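Long-range contacts in BugD (Bordetella pertussis Tohama I, PDB 2F5X), which binds aspartic acid as a periplasmic solute receptor and probably serves uptake, as in the tripartite tricarboxylate transporter receptor family to which it belongs: residues 14-18 against 251-255; 102-108 against 239-245; 206-210 against 222-226. All coordinates share one frame. Numbering follows the deposited sequence.

Contact 2 is a strand pair beside the ligand pocket: residues 102-108 and 239-245 run next to each other where the side chain of His239 lies about 5 Å from the bound aspartic acid. Contact 1 borders it, with centres about 14 Å apart. Helix 249-263, which follows strand 236-244, packs on the ladder through Val252 CG1 and Ile105 CD1 at 3.6 Å, and its 251-255 part also receives the first modelled residues, 14-18. Contact 3 lies across the molecule, its centre about 31 Å from that of contact 2 and about 41 Å from that of contact 1. Strand 102-117 spans the gap: it starts in contact 2 and farther along pairs with strand 206-210 of contact 3.

Contact 1: 14-18 against 251-255; sequences YPERP and VVDKL
The first modelled residues, 14-18, an irregular lead-in to strand 19-23, lie against helix 249-263 at Val251-Leu255, the nearest alpha carbons being those of Tyr14 and Val251, 6.7 Å apart. Only 232 Å² is buried, nearly half of it on Tyr14. Its psi is 136°, and its side chain, chi1 t and chi2 near 90°, lies along the helix surface. Val251, also t, sets CG1 over one ring face, 3.7 Å from the centroid of Tyr14 and 10° off the normal, a CH-pi contact. One turn on, Lys254 brings CG to the ring edge, 3.9 Å from Tyr14 CE2, while Leu255 (m, t) places CD2 3.3 Å from Tyr14 OH. Residues 251, 254 and 255 can share one ring because the i, i+3, i+4 spacing puts them on one side of the helix, whose local bond is Leu255 N to Val251 O, 3.0 Å. A cis peptide leads to Pro15 (phi/psi -91°/142°), whose CD comes 4.2 Å from Lys254 CE, the lysine chain running t, p, t, t. Glu16 (-108°/0°), Arg17 (-154°/168°) and Pro18 (-54°/147°) then carry the chain off, Arg17 making a cation-pi contact with Tyr75. This is surface packing of an irregular segment on a helix. The segments share no hydrogen bond: the tyrosine hydroxyl bonds Gly74 O in a loop, and the lysine amine bonds Thr45 O near the end of helix 30-46. What joins them is therefore apolar contact of the Tyr14 ring with Val251, Leu255 and the aliphatic part of Lys254.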
ATOM      1  N   TYR A  14      25.897 -13.930  -8.680  1.00 20.38           N
ATOM      2  CA  TYR A  14      24.778 -12.974  -8.406  1.00 20.08           C
ATOM      3  C   TYR A  14      24.808 -12.423  -6.966  1.00 20.85           C
ATOM      4  O   TYR A  14      24.981 -13.192  -6.023  1.00 21.68           O
ATOM      5  CB  TYR A  14      23.419 -13.645  -8.677  1.00 19.76           C
ATOM      6  CG  TYR A  14      22.262 -12.762  -8.272  1.00 18.67           C
ATOM      7  CD1 TYR A  14      21.725 -11.835  -9.162  1.00 18.66           C
ATOM      8  CD2 TYR A  14      21.723 -12.830  -6.985  1.00 18.77           C
ATOM      9  CE1 TYR A  14      20.680 -11.000  -8.784  1.00 17.06           C
ATOM     10  CE2 TYR A  14      20.679 -11.997  -6.597  1.00 16.97           C
ATOM     11  CZ  TYR A  14      20.163 -11.092  -7.502  1.00 16.39           C
ATOM     12  OH  TYR A  14      19.134 -10.274  -7.113  1.00 15.94           O
ATOM     13  N   PRO A  15      24.609 -11.116  -6.771  1.00 21.21           N
ATOM     14  CA  PRO A  15      24.509 -10.116  -7.841  1.00 21.68           C
ATOM     15  C   PRO A  15      25.868  -9.511  -8.183  1.00 22.32           C
ATOM     16  O   PRO A  15      26.689  -9.268  -7.288  1.00 22.17           O
ATOM     17  CB  PRO A  15      23.606  -9.047  -7.218  1.00 21.52           C
ATOM     18  CG  PRO A  15      23.909  -9.115  -5.745  1.00 21.73           C
ATOM     19  CD  PRO A  15      24.404 -10.512  -5.441  1.00 21.54           C
ATOM     20  N   GLU A  16      26.095  -9.266  -9.466  1.00 22.86           N
ATOM     21  CA  GLU A  16      27.374  -8.719  -9.913  1.00 24.18           C
ATOM     22  C   GLU A  16      27.254  -7.258 -10.337  1.00 23.94           C
ATOM     23  O   GLU A  16      28.242  -6.634 -10.738  1.00 24.44           O
ATOM     24  CB  GLU A  16      27.982  -9.583 -11.024  1.00 24.91           C
ATOM     25  CG  GLU A  16      27.142  -9.710 -12.286  1.00 27.80           C
ATOM     26  CD  GLU A  16      27.732 -10.692 -13.285  1.00 32.03           C
ATOM     27  OE1 GLU A  16      27.999 -11.858 -12.909  1.00 33.67           O
ATOM     28  OE2 GLU A  16      27.931 -10.298 -14.455  1.00 35.03           O
ATOM     29  N   ARG A  17      26.035  -6.728 -10.234  1.00 23.43           N
ATOM     30  CA  ARG A  17      25.739  -5.322 -10.483  1.00 23.13           C
ATOM     31  C   ARG A  17      24.486  -4.949  -9.673  1.00 22.14           C
ATOM     32  O   ARG A  17      23.810  -5.836  -9.138  1.00 22.03           O
ATOM     33  CB  ARG A  17      25.545  -5.052 -11.986  1.00 23.41           C
ATOM     34  CG  ARG A  17      24.332  -5.721 -12.612  1.00 25.16           C
ATOM     35  CD  ARG A  17      24.324  -5.686 -14.130  1.00 28.42           C
ATOM     36  NE  ARG A  17      23.062  -6.178 -14.686  1.00 31.13           N
ATOM     37  CZ  ARG A  17      22.913  -7.348 -15.301  1.00 32.30           C
ATOM     38  NH1 ARG A  17      23.942  -8.173 -15.445  1.00 34.07           N
ATOM     39  NH2 ARG A  17      21.725  -7.700 -15.770  1.00 33.33           N
ATOM     40  N   PRO A  18      24.182  -3.657  -9.553  1.00 21.28           N
ATOM     41  CA  PRO A  18      23.011  -3.229  -8.774  1.00 20.09           C
ATOM     42  C   PRO A  18      21.691  -3.889  -9.197  1.00 19.05           C
ATOM     43  O   PRO A  18      21.482  -4.208 -10.372  1.00 18.64           O
ATOM     44  CB  PRO A  18      22.974  -1.717  -9.008  1.00 20.54           C
ATOM     45  CG  PRO A  18      24.417  -1.370  -9.243  1.00 20.74           C
ATOM     46  CD  PRO A  18      24.926  -2.500 -10.093  1.00 21.21           C
ATOM     47  N   VAL A 251      19.225 -17.601  -7.241  1.00 13.94           N
ATOM     48  CA  VAL A 251      19.033 -16.156  -7.233  1.00 13.73           C
ATOM     49  C   VAL A 251      17.883 -15.790  -6.283  1.00 13.64           C
ATOM     50  O   VAL A 251      18.014 -14.896  -5.447  1.00 14.04           O
ATOM     51  CB  VAL A 251      18.794 -15.614  -8.664  1.00 13.65           C
ATOM     52  CG1 VAL A 251      18.372 -14.146  -8.630  1.00 13.96           C
ATOM     53  CG2 VAL A 251      20.058 -15.794  -9.520  1.00 13.94           C
ATOM     54  N   VAL A 252      16.760 -16.494  -6.407  1.00 13.45           N
ATOM     55  CA  VAL A 252      15.671 -16.358  -5.436  1.00 13.16           C
ATOM     56  C   VAL A 252      16.176 -16.590  -3.995  1.00 13.57           C
ATOM     57  O   VAL A 252      15.862 -15.822  -3.097  1.00 13.64           O
ATOM     58  CB  VAL A 252      14.488 -17.312  -5.768  1.00 13.74           C
ATOM     59  CG1 VAL A 252      13.407 -17.271  -4.673  1.00 13.09           C
ATOM     60  CG2 VAL A 252      13.887 -16.958  -7.119  1.00 13.32           C
ATOM     61  N   ASP A 253      16.970 -17.638  -3.792  1.00 13.47           N
ATOM     62  CA  ASP A 253      17.521 -17.946  -2.467  1.00 14.37           C
ATOM     63  C   ASP A 253      18.318 -16.766  -1.894  1.00 14.26           C
ATOM     64  O   ASP A 253      18.193 -16.430  -0.706  1.00 14.22           O
ATOM     65  CB  ASP A 253      18.437 -19.179  -2.528  1.00 15.14           C
ATOM     66  CG  ASP A 253      17.678 -20.492  -2.685  1.00 17.67           C
ATOM     67  OD1 ASP A 253      16.430 -20.510  -2.596  1.00 20.27           O
ATOM     68  OD2 ASP A 253      18.281 -21.574  -2.889  1.00 19.42           O
ATOM     69  N   LYS A 254      19.142 -16.153  -2.740  1.00 13.92           N
ATOM     70  CA  LYS A 254      19.949 -15.003  -2.335  1.00 14.23           C
ATOM     71  C   LYS A 254      19.053 -13.829  -1.962  1.00 13.82           C
ATOM     72  O   LYS A 254      19.294 -13.138  -0.957  1.00 13.39           O
ATOM     73  CB  LYS A 254      20.914 -14.596  -3.458  1.00 14.75           C
ATOM     74  CG  LYS A 254      21.791 -13.371  -3.146  1.00 16.96           C
ATOM     75  CD  LYS A 254      22.760 -13.611  -1.992  1.00 20.85           C
ATOM     76  CE  LYS A 254      23.650 -12.395  -1.782  1.00 22.74           C
ATOM     77  NZ  LYS A 254      24.561 -12.541  -0.613  1.00 25.75           N
ATOM     78  N   LEU A 255      18.020 -13.606  -2.770  1.00 13.20           N
ATOM     79  CA  LEU A 255      17.061 -12.541  -2.494  1.00 13.14           C
ATOM     80  C   LEU A 255      16.301 -12.780  -1.187  1.00 12.81           C
ATOM     81  O   LEU A 255      16.084 -11.840  -0.432  1.00 13.12           O
ATOM     82  CB  LEU A 255      16.107 -12.333  -3.676  1.00 12.99           C
ATOM     83  CG  LEU A 255      16.716 -11.616  -4.896  1.00 14.03           C
ATOM     84  CD1 LEU A 255      15.860 -11.830  -6.153  1.00 14.98           C
ATOM     85  CD2 LEU A 255      16.928 -10.113  -4.643  1.00 15.00           C
TER

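Contact 2: 102-108 against 239-245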
ATOM      1  N   PHE A 102       5.172 -14.474 -11.204  1.00  9.53           N
ATOM      2  CA  PHE A 102       6.351 -14.182 -10.392  1.00  9.70           C
ATOM      3  C   PHE A 102       6.845 -15.380  -9.605  1.00 10.07           C
ATOM      4  O   PHE A 102       6.098 -16.335  -9.365  1.00 11.32           O
ATOM      5  CB  PHE A 102       6.020 -13.077  -9.376  1.00  9.66           C
ATOM      6  CG  PHE A 102       5.576 -11.790 -10.007  1.00  9.58           C
ATOM      7  CD1 PHE A 102       6.511 -10.829 -10.396  1.00  8.63           C
ATOM      8  CD2 PHE A 102       4.224 -11.538 -10.219  1.00  9.00           C
ATOM      9  CE1 PHE A 102       6.092  -9.628 -10.999  1.00  7.31           C
ATOM     10  CE2 PHE A 102       3.807 -10.350 -10.802  1.00  9.18           C
ATOM     11  CZ  PHE A 102       4.745  -9.396 -11.198  1.00  9.03           C
ATOM     12  N   GLU A 103       8.116 -15.322  -9.218  1.00  9.92           N
ATOM     13  CA  GLU A 103       8.624 -16.129  -8.117  1.00 10.48           C
ATOM     14  C   GLU A 103       8.551 -15.244  -6.865  1.00 10.57           C
ATOM     15  O   GLU A 103       9.263 -14.236  -6.769  1.00 10.12           O
ATOM     16  CB  GLU A 103      10.076 -16.566  -8.364  1.00 10.37           C
ATOM     17  CG  GLU A 103      10.350 -17.232  -9.721  1.00 12.09           C
ATOM     18  CD  GLU A 103       9.530 -18.489  -9.978  1.00 13.08           C
ATOM     19  OE1 GLU A 103       9.007 -19.071  -9.004  1.00 14.16           O
ATOM     20  OE2 GLU A 103       9.410 -18.902 -11.161  1.00 13.06           O
ATOM     21  N   PRO A 104       7.691 -15.596  -5.909  1.00 10.99           N
ATOM     22  CA  PRO A 104       7.585 -14.798  -4.677  1.00 10.81           C
ATOM     23  C   PRO A 104       8.867 -14.909  -3.849  1.00 10.81           C
ATOM     24  O   PRO A 104       9.478 -15.990  -3.810  1.00 10.99           O
ATOM     25  CB  PRO A 104       6.388 -15.418  -3.935  1.00 11.07           C
ATOM     26  CG  PRO A 104       6.229 -16.789  -4.512  1.00 12.44           C
ATOM     27  CD  PRO A 104       6.775 -16.754  -5.918  1.00 11.50           C
ATOM     28  N   ILE A 105       9.288 -13.792  -3.252  1.00 10.37           N
ATOM     29  CA  ILE A 105      10.451 -13.784  -2.361  1.00 10.23           C
ATOM     30  C   ILE A 105      10.005 -13.819  -0.901  1.00 10.53           C
ATOM     31  O   ILE A 105      10.451 -14.668  -0.133  1.00 11.03           O
ATOM     32  CB  ILE A 105      11.379 -12.562  -2.636  1.00 10.11           C
ATOM     33  CG1 ILE A 105      11.793 -12.479  -4.112  1.00 10.19           C
ATOM     34  CG2 ILE A 105      12.619 -12.591  -1.714  1.00 10.31           C
ATOM     35  CD1 ILE A 105      12.374 -13.781  -4.709  1.00 10.36           C
ATOM     36  N   GLY A 106       9.142 -12.886  -0.507  1.00 10.25           N
ATOM     37  CA  GLY A 106       8.618 -12.898   0.845  1.00 10.22           C
ATOM     38  C   GLY A 106       7.784 -11.687   1.192  1.00 10.22           C
ATOM     39  O   GLY A 106       7.735 -10.706   0.436  1.00 11.00           O
ATOM     40  N   LEU A 107       7.117 -11.766   2.339  1.00  9.97           N
ATOM     41  CA  LEU A 107       6.416 -10.618   2.903  1.00  9.50           C
ATOM     42  C   LEU A 107       7.423  -9.639   3.518  1.00  9.82           C
ATOM     43  O   LEU A 107       8.573  -9.997   3.783  1.00  9.71           O
ATOM     44  CB  LEU A 107       5.360 -11.062   3.920  1.00  9.38           C
ATOM     45  CG  LEU A 107       4.124 -11.687   3.236  1.00  9.01           C
ATOM     46  CD1 LEU A 107       3.350 -12.603   4.178  1.00 11.10           C
ATOM     47  CD2 LEU A 107       3.201 -10.587   2.662  1.00 10.04           C
ATOM     48  N   VAL A 108       6.978  -8.399   3.718  1.00  9.47           N
ATOM     49  CA  VAL A 108       7.872  -7.297   4.074  1.00  9.57           C
ATOM     50  C   VAL A 108       7.336  -6.549   5.303  1.00  9.39           C
ATOM     51  O   VAL A 108       7.900  -6.652   6.401  1.00  9.36           O
ATOM     52  CB  VAL A 108       8.059  -6.341   2.856  1.00  9.78           C
ATOM     53  CG1 VAL A 108       8.957  -5.159   3.198  1.00 10.82           C
ATOM     54  CG2 VAL A 108       8.622  -7.112   1.644  1.00  9.53           C
ATOM     55  N   HIS A 239       2.849  -5.751   2.320  1.00  8.48           N
ATOM     56  CA  HIS A 239       3.746  -5.541   1.188  1.00  8.67           C
ATOM     57  C   HIS A 239       4.530  -6.836   0.963  1.00  9.21           C
ATOM     58  O   HIS A 239       4.898  -7.528   1.927  1.00  8.96           O
ATOM     59  CB  HIS A 239       4.757  -4.428   1.493  1.00  8.58           C
ATOM     60  CG  HIS A 239       4.205  -3.032   1.391  1.00  8.40           C
ATOM     61  ND1 HIS A 239       3.130  -2.586   2.130  1.00  9.21           N
ATOM     62  CD2 HIS A 239       4.619  -1.972   0.655  1.00  9.09           C
ATOM     63  CE1 HIS A 239       2.893  -1.318   1.841  1.00  9.98           C
ATOM     64  NE2 HIS A 239       3.783  -0.921   0.948  1.00  9.66           N
ATOM     65  N   GLY A 240       4.789  -7.147  -0.309  1.00  8.95           N
ATOM     66  CA  GLY A 240       5.578  -8.311  -0.684  1.00  9.09           C
ATOM     67  C   GLY A 240       6.695  -7.944  -1.644  1.00  9.45           C
ATOM     68  O   GLY A 240       6.708  -6.852  -2.217  1.00  9.45           O
HETATM   69  N   MSE A 241       7.635  -8.866  -1.816  1.00  9.53           N
HETATM   70  CA  MSE A 241       8.707  -8.706  -2.778  1.00 10.16           C
HETATM   71  C   MSE A 241       8.673  -9.916  -3.705  1.00  9.98           C
HETATM   72  O   MSE A 241       8.553 -11.039  -3.235  1.00  9.70           O
HETATM   73  CB  MSE A 241      10.060  -8.607  -2.065  1.00 10.65           C
HETATM   74  CG  MSE A 241      11.239  -8.515  -3.012  1.00 13.55           C
HETATM   75 SE   MSE A 241      12.879  -8.338  -2.020  1.00 22.78          SE
HETATM   76  CE  MSE A 241      12.616  -6.639  -1.379  1.00 19.81           C
ATOM     77  N   TRP A 242       8.751  -9.665  -5.012  1.00  9.42           N
ATOM     78  CA  TRP A 242       8.685 -10.719  -6.025  1.00  9.61           C
ATOM     79  C   TRP A 242       9.789 -10.551  -7.067  1.00  9.73           C
ATOM     80  O   TRP A 242      10.247  -9.431  -7.327  1.00  9.99           O
ATOM     81  CB  TRP A 242       7.365 -10.620  -6.791  1.00  9.02           C
ATOM     82  CG  TRP A 242       6.071 -10.941  -6.070  1.00  9.25           C
ATOM     83  CD1 TRP A 242       5.385 -12.130  -6.107  1.00  9.30           C
ATOM     84  CD2 TRP A 242       5.247 -10.034  -5.328  1.00  8.82           C
ATOM     85  NE1 TRP A 242       4.206 -12.027  -5.407  1.00  9.65           N
ATOM     86  CE2 TRP A 242       4.089 -10.750  -4.921  1.00  9.42           C
ATOM     87  CE3 TRP A 242       5.369  -8.687  -4.950  1.00  9.33           C
ATOM     88  CZ2 TRP A 242       3.071 -10.169  -4.154  1.00  8.99           C
ATOM     89  CZ3 TRP A 242       4.344  -8.105  -4.195  1.00  8.97           C
ATOM     90  CH2 TRP A 242       3.219  -8.852  -3.795  1.00  9.80           C
ATOM     91  N   ALA A 243      10.173 -11.659  -7.698  1.00  9.81           N
ATOM     92  CA  ALA A 243      11.020 -11.652  -8.894  1.00  9.61           C
ATOM     93  C   ALA A 243      10.191 -12.194 -10.066  1.00  9.40           C
ATOM     94  O   ALA A 243       9.182 -12.858  -9.832  1.00  9.42           O
ATOM     95  CB  ALA A 243      12.270 -12.525  -8.668  1.00  9.31           C
ATOM     96  N   PRO A 244      10.584 -11.955 -11.319  1.00  9.63           N
ATOM     97  CA  PRO A 244       9.816 -12.506 -12.448  1.00  9.79           C
ATOM     98  C   PRO A 244       9.832 -14.031 -12.464  1.00  9.87           C
ATOM     99  O   PRO A 244      10.813 -14.630 -12.010  1.00 10.51           O
ATOM    100  CB  PRO A 244      10.561 -11.977 -13.681  1.00 10.01           C
ATOM    101  CG  PRO A 244      11.321 -10.780 -13.175  1.00  9.82           C
ATOM    102  CD  PRO A 244      11.732 -11.147 -11.775  1.00 10.08           C
ATOM    103  N   LYS A 245       8.765 -14.640 -12.976  1.00  9.58           N
ATOM    104  CA  LYS A 245       8.742 -16.092 -13.188  1.00  9.70           C
ATOM    105  C   LYS A 245      10.000 -16.561 -13.905  1.00 10.11           C
ATOM    106  O   LYS A 245      10.431 -15.948 -14.883  1.00 10.70           O
ATOM    107  CB  LYS A 245       7.515 -16.507 -14.012  1.00  9.18           C
ATOM    108  CG  LYS A 245       7.433 -18.020 -14.251  1.00  9.68           C
ATOM    109  CD  LYS A 245       6.233 -18.368 -15.120  1.00  9.72           C
ATOM    110  CE  LYS A 245       6.336 -19.800 -15.643  1.00 10.00           C
ATOM    111  NZ  LYS A 245       6.378 -20.834 -14.560  1.00 10.03           N
TER
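Strands 102-108 and 239-244 form an antiparallel ladder broken by a classic beta bulge, within the large mixed sheet of this periplasmic-binding-protein fold. The strand axes approach to 4.4 Å at 146°, and 668 Å² is buried. Pro104 and Trp242 project from one face, together with Leu107; helix 286-306 covers it through Leu289, which touches all three. The indole of Trp242 extends over Gly240, filling the hollow left by the missing side chain: a beta carbon there would stand just 2.9 Å from Trp242 CH2. Beside it, Phe102 CB approaches Trp242 CD1 to 3.5 Å, and Pro104 CB closes the same flank at 4.1 Å from that CD1. On the face bearing Glu103, Met241 and Ala243, the alanine is small enough to leave room for Ile105, whose CD1 reaches Ala243 CB at 4.2 Å, while Ile105 CB rests 4.1 Å from Met241 CG (a selenomethionine). Ile105 also packs on helix 249-263, meeting Val252 and Val256. Pro104 and Pro244 occupy non-hydrogen-bonded positions, so lacking an N-H costs the ladder nothing. Glu103 pairs with Ala243 through N to O at 2.8 Å and, in return, Ala243 N to Glu103 O at 2.9 Å. At the bulge Ile105, with helix-like angles of -100°/-54°, adds an extra residue opposite Met241. Met241 O consequently accepts two hydrogen bonds, from Ile105 N at 2.8 Å and, weakly, from Gly106 N at 3.3 Å.

Contact 3: 206-210 against 222-226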
ATOM      1  N   LYS A 206      -6.371  17.080   8.798  1.00 10.66           N
ATOM      2  CA  LYS A 206      -7.353  16.575   9.760  1.00 10.68           C
ATOM      3  C   LYS A 206      -7.273  15.061   9.760  1.00 10.18           C
ATOM      4  O   LYS A 206      -7.115  14.444   8.699  1.00  9.92           O
ATOM      5  CB  LYS A 206      -8.775  17.024   9.396  1.00 10.64           C
ATOM      6  CG  LYS A 206      -9.004  18.540   9.493  1.00 14.22           C
ATOM      7  CD  LYS A 206      -9.142  18.983  10.930  1.00 18.15           C
ATOM      8  CE  LYS A 206     -10.595  19.202  11.290  1.00 20.18           C
ATOM      9  NZ  LYS A 206     -11.121  20.583  11.039  1.00 16.77           N
ATOM     10  N   ALA A 207      -7.347  14.453  10.942  1.00 10.01           N
ATOM     11  CA  ALA A 207      -7.216  13.000  11.035  1.00  9.94           C
ATOM     12  C   ALA A 207      -8.366  12.440  11.856  1.00 10.00           C
ATOM     13  O   ALA A 207      -8.647  12.941  12.941  1.00  9.67           O
ATOM     14  CB  ALA A 207      -5.856  12.616  11.637  1.00 10.68           C
ATOM     15  N   TYR A 208      -9.029  11.406  11.335  1.00  9.65           N
ATOM     16  CA  TYR A 208     -10.311  10.956  11.901  1.00  9.72           C
ATOM     17  C   TYR A 208     -10.335   9.552  12.491  1.00  9.64           C
ATOM     18  O   TYR A 208     -11.004   9.307  13.495  1.00  9.37           O
ATOM     19  CB  TYR A 208     -11.409  11.080  10.847  1.00  9.70           C
ATOM     20  CG  TYR A 208     -11.593  12.500  10.368  1.00  9.46           C
ATOM     21  CD1 TYR A 208     -12.349  13.415  11.107  1.00  9.52           C
ATOM     22  CD2 TYR A 208     -11.001  12.935   9.182  1.00  9.82           C
ATOM     23  CE1 TYR A 208     -12.528  14.726  10.662  1.00  8.95           C
ATOM     24  CE2 TYR A 208     -11.164  14.244   8.739  1.00  8.46           C
ATOM     25  CZ  TYR A 208     -11.921  15.133   9.486  1.00  8.47           C
ATOM     26  OH  TYR A 208     -12.075  16.424   9.037  1.00  8.63           O
ATOM     27  N   ALA A 209      -9.623   8.626  11.861  1.00  9.87           N
ATOM     28  CA  ALA A 209      -9.726   7.221  12.235  1.00  9.72           C
ATOM     29  C   ALA A 209      -8.630   6.397  11.589  1.00  9.73           C
ATOM     30  O   ALA A 209      -8.040   6.809  10.591  1.00 10.35           O
ATOM     31  CB  ALA A 209     -11.095   6.660  11.821  1.00  9.72           C
ATOM     32  N   VAL A 210      -8.392   5.217  12.151  1.00 10.28           N
ATOM     33  CA  VAL A 210      -7.453   4.254  11.572  1.00 10.19           C
ATOM     34  C   VAL A 210      -8.196   2.984  11.150  1.00 10.47           C
ATOM     35  O   VAL A 210      -9.314   2.745  11.605  1.00 10.26           O
ATOM     36  CB  VAL A 210      -6.309   3.909  12.554  1.00  9.99           C
ATOM     37  CG1 VAL A 210      -5.449   5.151  12.813  1.00 11.42           C
ATOM     38  CG2 VAL A 210      -6.865   3.333  13.879  1.00 10.10           C
ATOM     39  N   LEU A 222      -6.482   8.435  17.550  1.00 13.40           N
ATOM     40  CA  LEU A 222      -7.389   8.125  16.449  1.00 12.48           C
ATOM     41  C   LEU A 222      -8.121   6.819  16.710  1.00 12.35           C
ATOM     42  O   LEU A 222      -7.481   5.775  16.896  1.00 12.45           O
ATOM     43  CB  LEU A 222      -6.637   8.057  15.116  1.00 11.87           C
ATOM     44  CG  LEU A 222      -5.841   9.302  14.681  1.00 11.71           C
ATOM     45  CD1 LEU A 222      -5.190   9.044  13.317  1.00 10.40           C
ATOM     46  CD2 LEU A 222      -6.702  10.566  14.643  1.00 11.67           C
ATOM     47  N   PRO A 223      -9.455   6.860  16.704  1.00 11.82           N
ATOM     48  CA  PRO A 223     -10.234   5.639  16.908  1.00 11.97           C
ATOM     49  C   PRO A 223     -10.114   4.738  15.692  1.00 11.75           C
ATOM     50  O   PRO A 223      -9.893   5.221  14.564  1.00 11.02           O
ATOM     51  CB  PRO A 223     -11.678   6.154  17.042  1.00 12.13           C
ATOM     52  CG  PRO A 223     -11.693   7.430  16.237  1.00 11.76           C
ATOM     53  CD  PRO A 223     -10.317   8.043  16.480  1.00 12.14           C
ATOM     54  N   THR A 224     -10.264   3.439  15.908  1.00 11.75           N
ATOM     55  CA  THR A 224     -10.429   2.537  14.774  1.00 11.64           C
ATOM     56  C   THR A 224     -11.806   2.739  14.162  1.00 11.54           C
ATOM     57  O   THR A 224     -12.744   3.201  14.828  1.00 11.30           O
ATOM     58  CB  THR A 224     -10.273   1.060  15.170  1.00 11.42           C
ATOM     59  OG1 THR A 224     -11.356   0.679  16.027  1.00 12.43           O
ATOM     60  CG2 THR A 224      -9.021   0.840  16.008  1.00 11.87           C
HETATM   61  N   MSE A 225     -11.929   2.389  12.891  1.00 11.44           N
HETATM   62  CA  MSE A 225     -13.237   2.397  12.248  1.00 12.22           C
HETATM   63  C   MSE A 225     -14.141   1.372  12.944  1.00 12.96           C
HETATM   64  O   MSE A 225     -15.334   1.607  13.132  1.00 13.28           O
HETATM   65  CB  MSE A 225     -13.102   2.112  10.755  1.00 11.76           C
HETATM   66  CG  MSE A 225     -12.470   3.258   9.980  1.00 11.77           C
HETATM   67 SE   MSE A 225     -13.638   4.821   9.917  1.00 13.98          SE
HETATM   68  CE  MSE A 225     -14.838   4.249   8.498  1.00 14.37           C
ATOM     69  N   ASP A 226     -13.553   0.248  13.349  1.00 14.20           N
ATOM     70  CA  ASP A 226     -14.288  -0.811  14.048  1.00 15.53           C
ATOM     71  C   ASP A 226     -14.964  -0.292  15.328  1.00 15.60           C
ATOM     72  O   ASP A 226     -16.154  -0.556  15.558  1.00 15.62           O
ATOM     73  CB  ASP A 226     -13.348  -1.993  14.334  1.00 16.64           C
ATOM     74  CG  ASP A 226     -14.035  -3.142  15.037  1.00 20.78           C
ATOM     75  OD1 ASP A 226     -14.905  -3.806  14.421  1.00 25.14           O
ATOM     76  OD2 ASP A 226     -13.747  -3.477  16.204  1.00 24.92           O
TER
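This is a buried contact held by two backbone hydrogen bonds and apolar side chains, in which the loop after strand 206-210 folds back on the end of that same strand, at the far side of the protein from residues 14-18. Val210 N gives to Pro223 O at 2.8 Å, and Met225 N gives to Val210 O at 2.9 Å. Thr224, lying between those loop partners, is bridged to Val210 with CA atoms 4.7 Å apart, a single isolated beta bridge; the touching parts run 52° apart, and residues 222-226 form no regular strand. Strand 206-210 itself is paired with strand 102-117 of the sheet. Small residues suit the crowded approach. Ala207 CB accepts Leu222 CD2 at 3.7 Å, and Ala209 CB meets the selenium SE of Met225 at the same distance. Pro223 brings CD to within 3.3 Å of Tyr208 O, while Val210 CG1 packs 3.9 Å from Leu222 CB. Beyond the pair, Ile126 of helix 126-136 touches both Pro223 and Met225.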